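Uly1 (Catenovulum maritimum, PDB 7DRQ) cleaves the algal polysaccharide ulvan as a calcium-containing lyase of polysaccharide lyase family 24. Local coordinates at the calcium ion site. Numbering follows the deposited sequence.

Site 1: the calcium ion site. Residues 282-285, 287-289, 341. With CA (calcium ion), chain B.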
ATOM      1  N   ASN A 282       3.450   7.553 -20.820  1.00 11.77           N
ATOM      2  CA  ASN A 282       4.194   6.775 -21.803  1.00 11.93           C
ATOM      3  C   ASN A 282       4.258   7.482 -23.145  1.00 13.90           C
ATOM      4  O   ASN A 282       4.278   6.839 -24.196  1.00 14.06           O
ATOM      5  CB  ASN A 282       3.610   5.379 -21.972  1.00 14.53           C
ATOM      6  CG  ASN A 282       3.497   4.641 -20.652  1.00 11.90           C
ATOM      7  OD1 ASN A 282       4.501   4.176 -20.098  1.00 13.79           O
ATOM      8  ND2 ASN A 282       2.275   4.538 -20.145  1.00 12.22           N
ATOM      9  N   LEU A 283       4.268   8.792 -23.123  1.00 14.27           N
ATOM     10  CA  LEU A 283       4.623   9.532 -24.325  1.00 12.46           C
ATOM     11  C   LEU A 283       6.132   9.507 -24.523  1.00 17.65           C
ATOM     12  O   LEU A 283       6.891   9.510 -23.549  1.00 13.70           O
ATOM     13  CB  LEU A 283       4.174  10.977 -24.212  1.00 10.29           C
ATOM     14  CG  LEU A 283       2.683  11.246 -24.153  1.00 11.30           C
ATOM     15  CD1 LEU A 283       2.456  12.601 -23.499  1.00 15.31           C
ATOM     16  CD2 LEU A 283       2.120  11.214 -25.567  1.00 15.71           C
ATOM     17  N   PRO A 284       6.607   9.511 -25.771  1.00 14.42           N
ATOM     18  CA  PRO A 284       8.050   9.680 -25.983  1.00 17.90           C
ATOM     19  C   PRO A 284       8.418  11.129 -25.713  1.00 19.07           C
ATOM     20  O   PRO A 284       8.230  11.998 -26.570  1.00 23.88           O
ATOM     21  CB  PRO A 284       8.249   9.286 -27.455  1.00 13.96           C
ATOM     22  CG  PRO A 284       6.922   9.560 -28.100  1.00 16.67           C
ATOM     23  CD  PRO A 284       5.857   9.395 -27.033  1.00 15.15           C
ATOM     24  N   ASP A 285       8.898  11.410 -24.510  1.00 15.11           N
ATOM     25  CA  ASP A 285       9.051  12.782 -24.068  1.00 14.05           C
ATOM     26  C   ASP A 285      10.149  12.829 -23.014  1.00 15.61           C
ATOM     27  O   ASP A 285      10.900  11.869 -22.830  1.00 15.51           O
ATOM     28  CB  ASP A 285       7.719  13.335 -23.546  1.00 13.44           C
ATOM     29  CG  ASP A 285       7.191  12.564 -22.333  1.00 13.69           C
ATOM     30  OD1 ASP A 285       7.901  11.677 -21.810  1.00 14.30           O
ATOM     31  OD2 ASP A 285       6.050  12.836 -21.921  1.00 15.03           O
ATOM     32  N   PHE A 287       9.829  12.652 -19.910  1.00 13.73           N
ATOM     33  CA  PHE A 287       9.460  11.928 -18.689  1.00 11.65           C
ATOM     34  C   PHE A 287       9.742  10.438 -18.879  1.00 12.35           C
ATOM     35  O   PHE A 287       9.041   9.752 -19.623  1.00 11.84           O
ATOM     36  CB  PHE A 287       7.997  12.189 -18.335  1.00 15.29           C
ATOM     37  CG  PHE A 287       7.719  13.624 -17.995  1.00 15.08           C
ATOM     38  CD1 PHE A 287       8.165  14.164 -16.790  1.00 14.52           C
ATOM     39  CD2 PHE A 287       7.050  14.447 -18.888  1.00 13.84           C
ATOM     40  CE1 PHE A 287       7.924  15.495 -16.479  1.00 15.77           C
ATOM     41  CE2 PHE A 287       6.818  15.785 -18.587  1.00 13.57           C
ATOM     42  CZ  PHE A 287       7.258  16.311 -17.390  1.00 12.70           C
ATOM     43  N   ARG A 288      10.784   9.946 -18.213  1.00 14.22           N
ATOM     44  CA  ARG A 288      11.117   8.525 -18.276  1.00 14.44           C
ATOM     45  C   ARG A 288       9.959   7.663 -17.800  1.00 13.91           C
ATOM     46  O   ARG A 288       9.730   6.565 -18.325  1.00 13.70           O
ATOM     47  CB  ARG A 288      12.356   8.256 -17.424  1.00 14.25           C
ATOM     48  CG  ARG A 288      12.776   6.810 -17.381  1.00 14.99           C
ATOM     49  CD  ARG A 288      14.063   6.671 -16.567  1.00 18.91           C
ATOM     50  NE  ARG A 288      14.429   5.272 -16.390  1.00 22.64           N
ATOM     51  CZ  ARG A 288      14.653   4.695 -15.217  1.00 28.12           C
ATOM     52  NH1 ARG A 288      14.558   5.395 -14.095  1.00 26.84           N
ATOM     53  NH2 ARG A 288      14.993   3.414 -15.166  1.00 29.98           N
ATOM     54  N   ALA A 289       9.226   8.137 -16.793  1.00 15.33           N
ATOM     55  CA  ALA A 289       8.124   7.382 -16.215  1.00 13.66           C
ATOM     56  C   ALA A 289       6.984   8.330 -15.890  1.00 14.22           C
ATOM     57  O   ALA A 289       6.301   8.804 -16.803  1.00 12.48           O
ATOM     58  CB  ALA A 289       8.590   6.606 -14.981  1.00 14.01           C
ATOM     59  N   ASP A 341      13.579  11.268 -21.608  1.00 18.77           N
ATOM     60  CA  ASP A 341      13.698  10.530 -20.351  1.00 16.55           C
ATOM     61  C   ASP A 341      14.541  11.242 -19.295  1.00 15.95           C
ATOM     62  O   ASP A 341      14.854  10.637 -18.267  1.00 15.04           O
ATOM     63  CB  ASP A 341      14.256   9.124 -20.591  1.00 17.60           C
ATOM     64  CG  ASP A 341      13.329   8.270 -21.427  1.00 19.57           C
ATOM     65  OD1 ASP A 341      12.142   8.633 -21.543  1.00 20.46           O
ATOM     66  OD2 ASP A 341      13.789   7.241 -21.963  1.00 25.26           O
TER
HETATM   67 CA    CA B 603       7.506   9.286 -21.313  1.00 30.00          CA
HETATM   68  O   HOH W   1       5.379  10.420 -20.762  1.00 13.94           O
HETATM   69  O   HOH W   2       9.709   9.086 -22.573  1.00 16.29           O
HETATM   70  O   HOH W   3       7.543   7.080 -22.000  1.00 16.39           O
HETATM   71  O   HOH W   4       6.465   7.878 -19.509  1.00 14.50           O
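The oxygen of water 2 is gripped four times: by the calcium ion CA at 2.5 Å, by the second-shell carboxylate of Asp341, whose OD1 lies 2.7 Å from water 2, and by the backbone of Asp285, through a nearly straight bond from its N-H and through its carbonyl O. This calcium site of the family 24 lyase is built in the loop that joins strand 272-280 to strand 290-298. Asp285 OD1, a carboxylate oxygen, is gripped twice: by CA at 2.5 Å and by the backbone N-H of Phe287, whose N lies 2.9 Å from OD1. The Phe287 N-H comes from above the carboxylate plane, 64° out of it. Asp285 binds through one oxygen: OD2 stands back from the metal and is bridged to it by water 1, which lies 2.8 Å from Asp285 OD2 and is itself a calcium ligand. The carboxylate reaches inward because CG sits between the backbone N and the carbonyl carbon, the crowded position (chi1 62°). Two main-chain carbonyls bind the ion from opposite limbs of the loop, Leu283 O and Phe287 O, each 2.3 Å from CA. Waters 1, 2, 3 and 4 bring the modelled coordination to seven. With one acidic side chain bound directly, the ion probably keeps much of its positive charge, which would polarise these waters. Asp341, in the second shell, would probably add negative charge near the ion through water 2. Water 4 is held by the carbonyl of Ala289, at 2.9 Å from Ala289 O. The Phe287 ring turns away from the ion, with CG anti to the carbonyl carbon (chi1 -64°), and meets Asp285 OD2 in plane at its edge.

Site 2: the calcium ion site. Residues 93, 145-146, 173, 175, 177-179, 183, 185-186. With CA (calcium ion), chain C.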
ATOM      1  N   HIS A  93      -2.780 -20.836   1.642  1.00 12.54           N
ATOM      2  CA  HIS A  93      -2.153 -20.269   0.453  1.00 13.60           C
ATOM      3  C   HIS A  93      -0.673 -19.974   0.678  1.00 12.63           C
ATOM      4  O   HIS A  93      -0.279 -19.472   1.732  1.00 12.50           O
ATOM      5  CB  HIS A  93      -2.837 -18.976   0.042  1.00 12.15           C
ATOM      6  CG  HIS A  93      -2.316 -18.422  -1.248  1.00 11.71           C
ATOM      7  ND1 HIS A  93      -2.630 -18.978  -2.471  1.00 15.19           N
ATOM      8  CD2 HIS A  93      -1.489 -17.382  -1.507  1.00 13.38           C
ATOM      9  CE1 HIS A  93      -2.036 -18.289  -3.431  1.00 13.51           C
ATOM     10  NE2 HIS A  93      -1.332 -17.319  -2.874  1.00 12.58           N
ATOM     11  N   LYS A 145      -9.477 -19.787 -11.941  1.00 16.10           N
ATOM     12  CA  LYS A 145     -10.442 -19.390 -10.920  1.00 16.48           C
ATOM     13  C   LYS A 145      -9.737 -18.953  -9.640  1.00 16.35           C
ATOM     14  O   LYS A 145     -10.243 -19.155  -8.533  1.00 13.69           O
ATOM     15  CB  LYS A 145     -11.428 -20.526 -10.636  1.00 16.61           C
ATOM     16  CG  LYS A 145     -12.183 -20.996 -11.878  1.00 18.11           C
ATOM     17  CD  LYS A 145     -13.004 -19.870 -12.483  1.00 20.93           C
ATOM     18  CE  LYS A 145     -13.863 -20.366 -13.661  1.00 16.89           C
ATOM     19  NZ  LYS A 145     -14.592 -19.242 -14.299  1.00 15.95           N
ATOM     20  N   ASP A 146      -8.549 -18.348  -9.781  1.00 15.68           N
ATOM     21  CA  ASP A 146      -7.791 -17.938  -8.604  1.00 14.23           C
ATOM     22  C   ASP A 146      -6.991 -16.662  -8.865  1.00 14.51           C
ATOM     23  O   ASP A 146      -6.003 -16.412  -8.163  1.00 15.43           O
ATOM     24  CB  ASP A 146      -6.866 -19.080  -8.158  1.00 15.66           C
ATOM     25  CG  ASP A 146      -6.366 -18.910  -6.736  1.00 15.01           C
ATOM     26  OD1 ASP A 146      -7.156 -18.480  -5.864  1.00 16.95           O
ATOM     27  OD2 ASP A 146      -5.173 -19.213  -6.485  1.00 16.71           O
ATOM     28  N   ASP A 173     -14.326 -20.995   0.559  1.00 11.77           N
ATOM     29  CA  ASP A 173     -14.924 -20.953  -0.769  1.00 15.78           C
ATOM     30  C   ASP A 173     -15.785 -22.197  -0.930  1.00 14.48           C
ATOM     31  O   ASP A 173     -15.259 -23.312  -0.971  1.00 16.37           O
ATOM     32  CB  ASP A 173     -13.827 -20.890  -1.832  1.00 16.02           C
ATOM     33  CG  ASP A 173     -14.369 -20.834  -3.252  1.00 17.75           C
ATOM     34  OD1 ASP A 173     -15.596 -20.952  -3.448  1.00 16.22           O
ATOM     35  OD2 ASP A 173     -13.564 -20.662  -4.185  1.00 11.53           O
ATOM     36  N   SER A 175     -18.219 -22.033  -3.449  1.00 18.62           N
ATOM     37  CA  SER A 175     -18.823 -21.749  -4.740  1.00 18.55           C
ATOM     38  C   SER A 175     -18.611 -22.926  -5.688  1.00 18.35           C
ATOM     39  O   SER A 175     -17.936 -23.909  -5.363  1.00 20.92           O
ATOM     40  CB  SER A 175     -18.223 -20.475  -5.318  1.00 18.71           C
ATOM     41  OG  SER A 175     -16.925 -20.750  -5.806  1.00 18.53           O
ATOM     42  N   ASN A 177     -16.722 -22.928  -8.090  1.00 20.35           N
ATOM     43  CA  ASN A 177     -15.301 -22.939  -8.419  1.00 20.74           C
ATOM     44  C   ASN A 177     -14.407 -23.396  -7.262  1.00 21.05           C
ATOM     45  O   ASN A 177     -13.175 -23.339  -7.386  1.00 17.41           O
ATOM     46  CB  ASN A 177     -14.858 -21.544  -8.879  1.00 20.25           C
ATOM     47  CG  ASN A 177     -15.626 -21.053 -10.085  1.00 24.85           C
ATOM     48  OD1 ASN A 177     -15.735 -21.758 -11.086  1.00 18.99           O
ATOM     49  ND2 ASN A 177     -16.148 -19.830 -10.003  1.00 26.58           N
ATOM     50  N   SER A 178     -14.983 -23.859  -6.152  1.00 19.60           N
ATOM     51  CA  SER A 178     -14.176 -24.176  -4.978  1.00 17.57           C
ATOM     52  C   SER A 178     -13.172 -25.286  -5.273  1.00 21.10           C
ATOM     53  O   SER A 178     -13.487 -26.277  -5.936  1.00 18.62           O
ATOM     54  CB  SER A 178     -15.069 -24.596  -3.813  1.00 19.92           C
ATOM     55  OG  SER A 178     -14.287 -25.162  -2.767  1.00 19.46           O
ATOM     56  N   GLU A 179     -11.955 -25.122  -4.756  1.00 17.13           N
ATOM     57  CA  GLU A 179     -10.938 -26.157  -4.894  1.00 21.20           C
ATOM     58  C   GLU A 179     -11.115 -27.301  -3.911  1.00 22.63           C
ATOM     59  O   GLU A 179     -10.515 -28.361  -4.108  1.00 28.15           O
ATOM     60  CB  GLU A 179      -9.540 -25.571  -4.698  1.00 21.40           C
ATOM     61  CG  GLU A 179      -9.182 -24.481  -5.661  1.00 20.58           C
ATOM     62  CD  GLU A 179      -7.876 -23.807  -5.286  1.00 28.05           C
ATOM     63  OE1 GLU A 179      -7.198 -24.293  -4.354  1.00 28.62           O
ATOM     64  OE2 GLU A 179      -7.532 -22.790  -5.920  1.00 23.79           O
ATOM     65  N   ASP A 183      -9.881 -24.474   0.750  1.00 19.26           N
ATOM     66  CA  ASP A 183      -9.922 -23.317  -0.144  1.00 16.56           C
ATOM     67  C   ASP A 183     -10.601 -22.179   0.610  1.00 14.43           C
ATOM     68  O   ASP A 183     -11.829 -22.162   0.772  1.00 13.75           O
ATOM     69  CB  ASP A 183     -10.652 -23.680  -1.436  1.00 16.14           C
ATOM     70  CG  ASP A 183     -10.724 -22.536  -2.444  1.00 18.22           C
ATOM     71  OD1 ASP A 183     -10.371 -21.378  -2.121  1.00 10.90           O
ATOM     72  OD2 ASP A 183     -11.174 -22.815  -3.582  1.00 13.97           O
ATOM     73  N   LYS A 185      -9.983 -18.984  -0.484  1.00 10.40           N
ATOM     74  CA  LYS A 185      -9.750 -17.874  -1.402  1.00 11.88           C
ATOM     75  C   LYS A 185     -10.983 -17.665  -2.272  1.00 16.12           C
ATOM     76  O   LYS A 185     -11.440 -18.589  -2.953  1.00 12.64           O
ATOM     77  CB  LYS A 185      -8.509 -18.127  -2.262  1.00 12.86           C
ATOM     78  CG  LYS A 185      -7.184 -18.164  -1.459  1.00 15.21           C
ATOM     79  CD  LYS A 185      -5.998 -18.443  -2.383  1.00 15.44           C
ATOM     80  CE  LYS A 185      -6.039 -19.877  -2.908  1.00 17.70           C
ATOM     81  NZ  LYS A 185      -4.953 -20.175  -3.895  1.00 15.36           N
ATOM     82  N   HIS A 186     -11.529 -16.460  -2.220  1.00 10.98           N
ATOM     83  CA  HIS A 186     -12.727 -16.099  -2.949  1.00 13.37           C
ATOM     84  C   HIS A 186     -12.356 -15.244  -4.151  1.00 11.97           C
ATOM     85  O   HIS A 186     -11.489 -14.369  -4.071  1.00 11.46           O
ATOM     86  CB  HIS A 186     -13.699 -15.355  -2.040  1.00 13.47           C
ATOM     87  CG  HIS A 186     -14.168 -16.187  -0.891  1.00 14.63           C
ATOM     88  ND1 HIS A 186     -15.363 -16.875  -0.913  1.00 12.54           N
ATOM     89  CD2 HIS A 186     -13.584 -16.474   0.299  1.00 11.45           C
ATOM     90  CE1 HIS A 186     -15.504 -17.537   0.224  1.00 12.60           C
ATOM     91  NE2 HIS A 186     -14.437 -17.312   0.975  1.00 13.10           N
TER
HETATM   92 CA    CA C 601     -11.192 -20.484  -4.355  1.00 24.81          CA
HETATM   93  O   HOH W   5     -11.286 -18.625  -5.988  1.00 11.60           O
HETATM   94  O   HOH W   6     -11.320 -21.563  -6.615  1.00 11.77           O
HETATM   95  O   HOH W   7      -8.811 -20.507  -4.937  1.00 11.89           O
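A loop-built calcium site, assembled from the long non-strand stretch around residues 173-185, closes on its metal with two aspartates and a backbone carbonyl. Asp183 chelates CA through both carboxylate oxygens, OD1 and OD2 each lying 2.5 Å from the ion. CG anti to the backbone N (chi1 -179°) sends the carboxylate toward the ion, which sits beyond CG, nearly in line with CB-CG and between the two oxygens. Both oxygens are also held by backbone N-H groups: Glu179 N approaches OD2 on the anti lone pair at 2.7 Å and nearly straight, 172° at H, while Lys185 N meets OD1 nearly along its C-O axis. An alanine here would remove both chelating oxygens and would probably weaken calcium binding and loosen the loop between Glu179 and Lys185. Asp173, extended the same way, binds through one oxygen, with OD2 2.4 Å from CA. Its other oxygen, OD1, takes two bonds from Ser175, the hydroxyl OG on the syn lone pair and the backbone N nearly along the C-O axis, which should hold the carboxylate against rotation. Lys185 O adds the main-chain ligand, and waters 5, 6 and 7 complete the seven modelled positions. Water 7 is shared by two second-shell carboxylates, Asp146 OD1 and Glu179 OE2, each 2.8 Å from it; if ionised, they would probably add to the negative potential around the calcium. Water 5 rests on Lys145 O, and water 6 on Asn177 O. The Lys185 side chain runs away from the metal and bends at chi3 (-70°), placing NZ in a salt bridge 2.8 Å from Asp146 OD2 and in a hydrogen bond 3.0 Å from His93 ND1.

Site 1 and site 2 lie about 40 Å apart, measured between the centres of their C-alpha atoms, and share no residue. Both belong to the same chain, the sole protein copy, so neither ion joins subunits in the deposited assembly. Site 1 draws on the loop between two consecutive strands, 272-280 and 290-298, and on Asp341, distant in sequence; site 2 gathers a longer irregular region and reaches to strand 93-94. The two ions therefore probably stabilise separate peripheral loops independently. A structural role seems likely for both, although the structure alone does not show whether either ion takes part in ulvan cleavage.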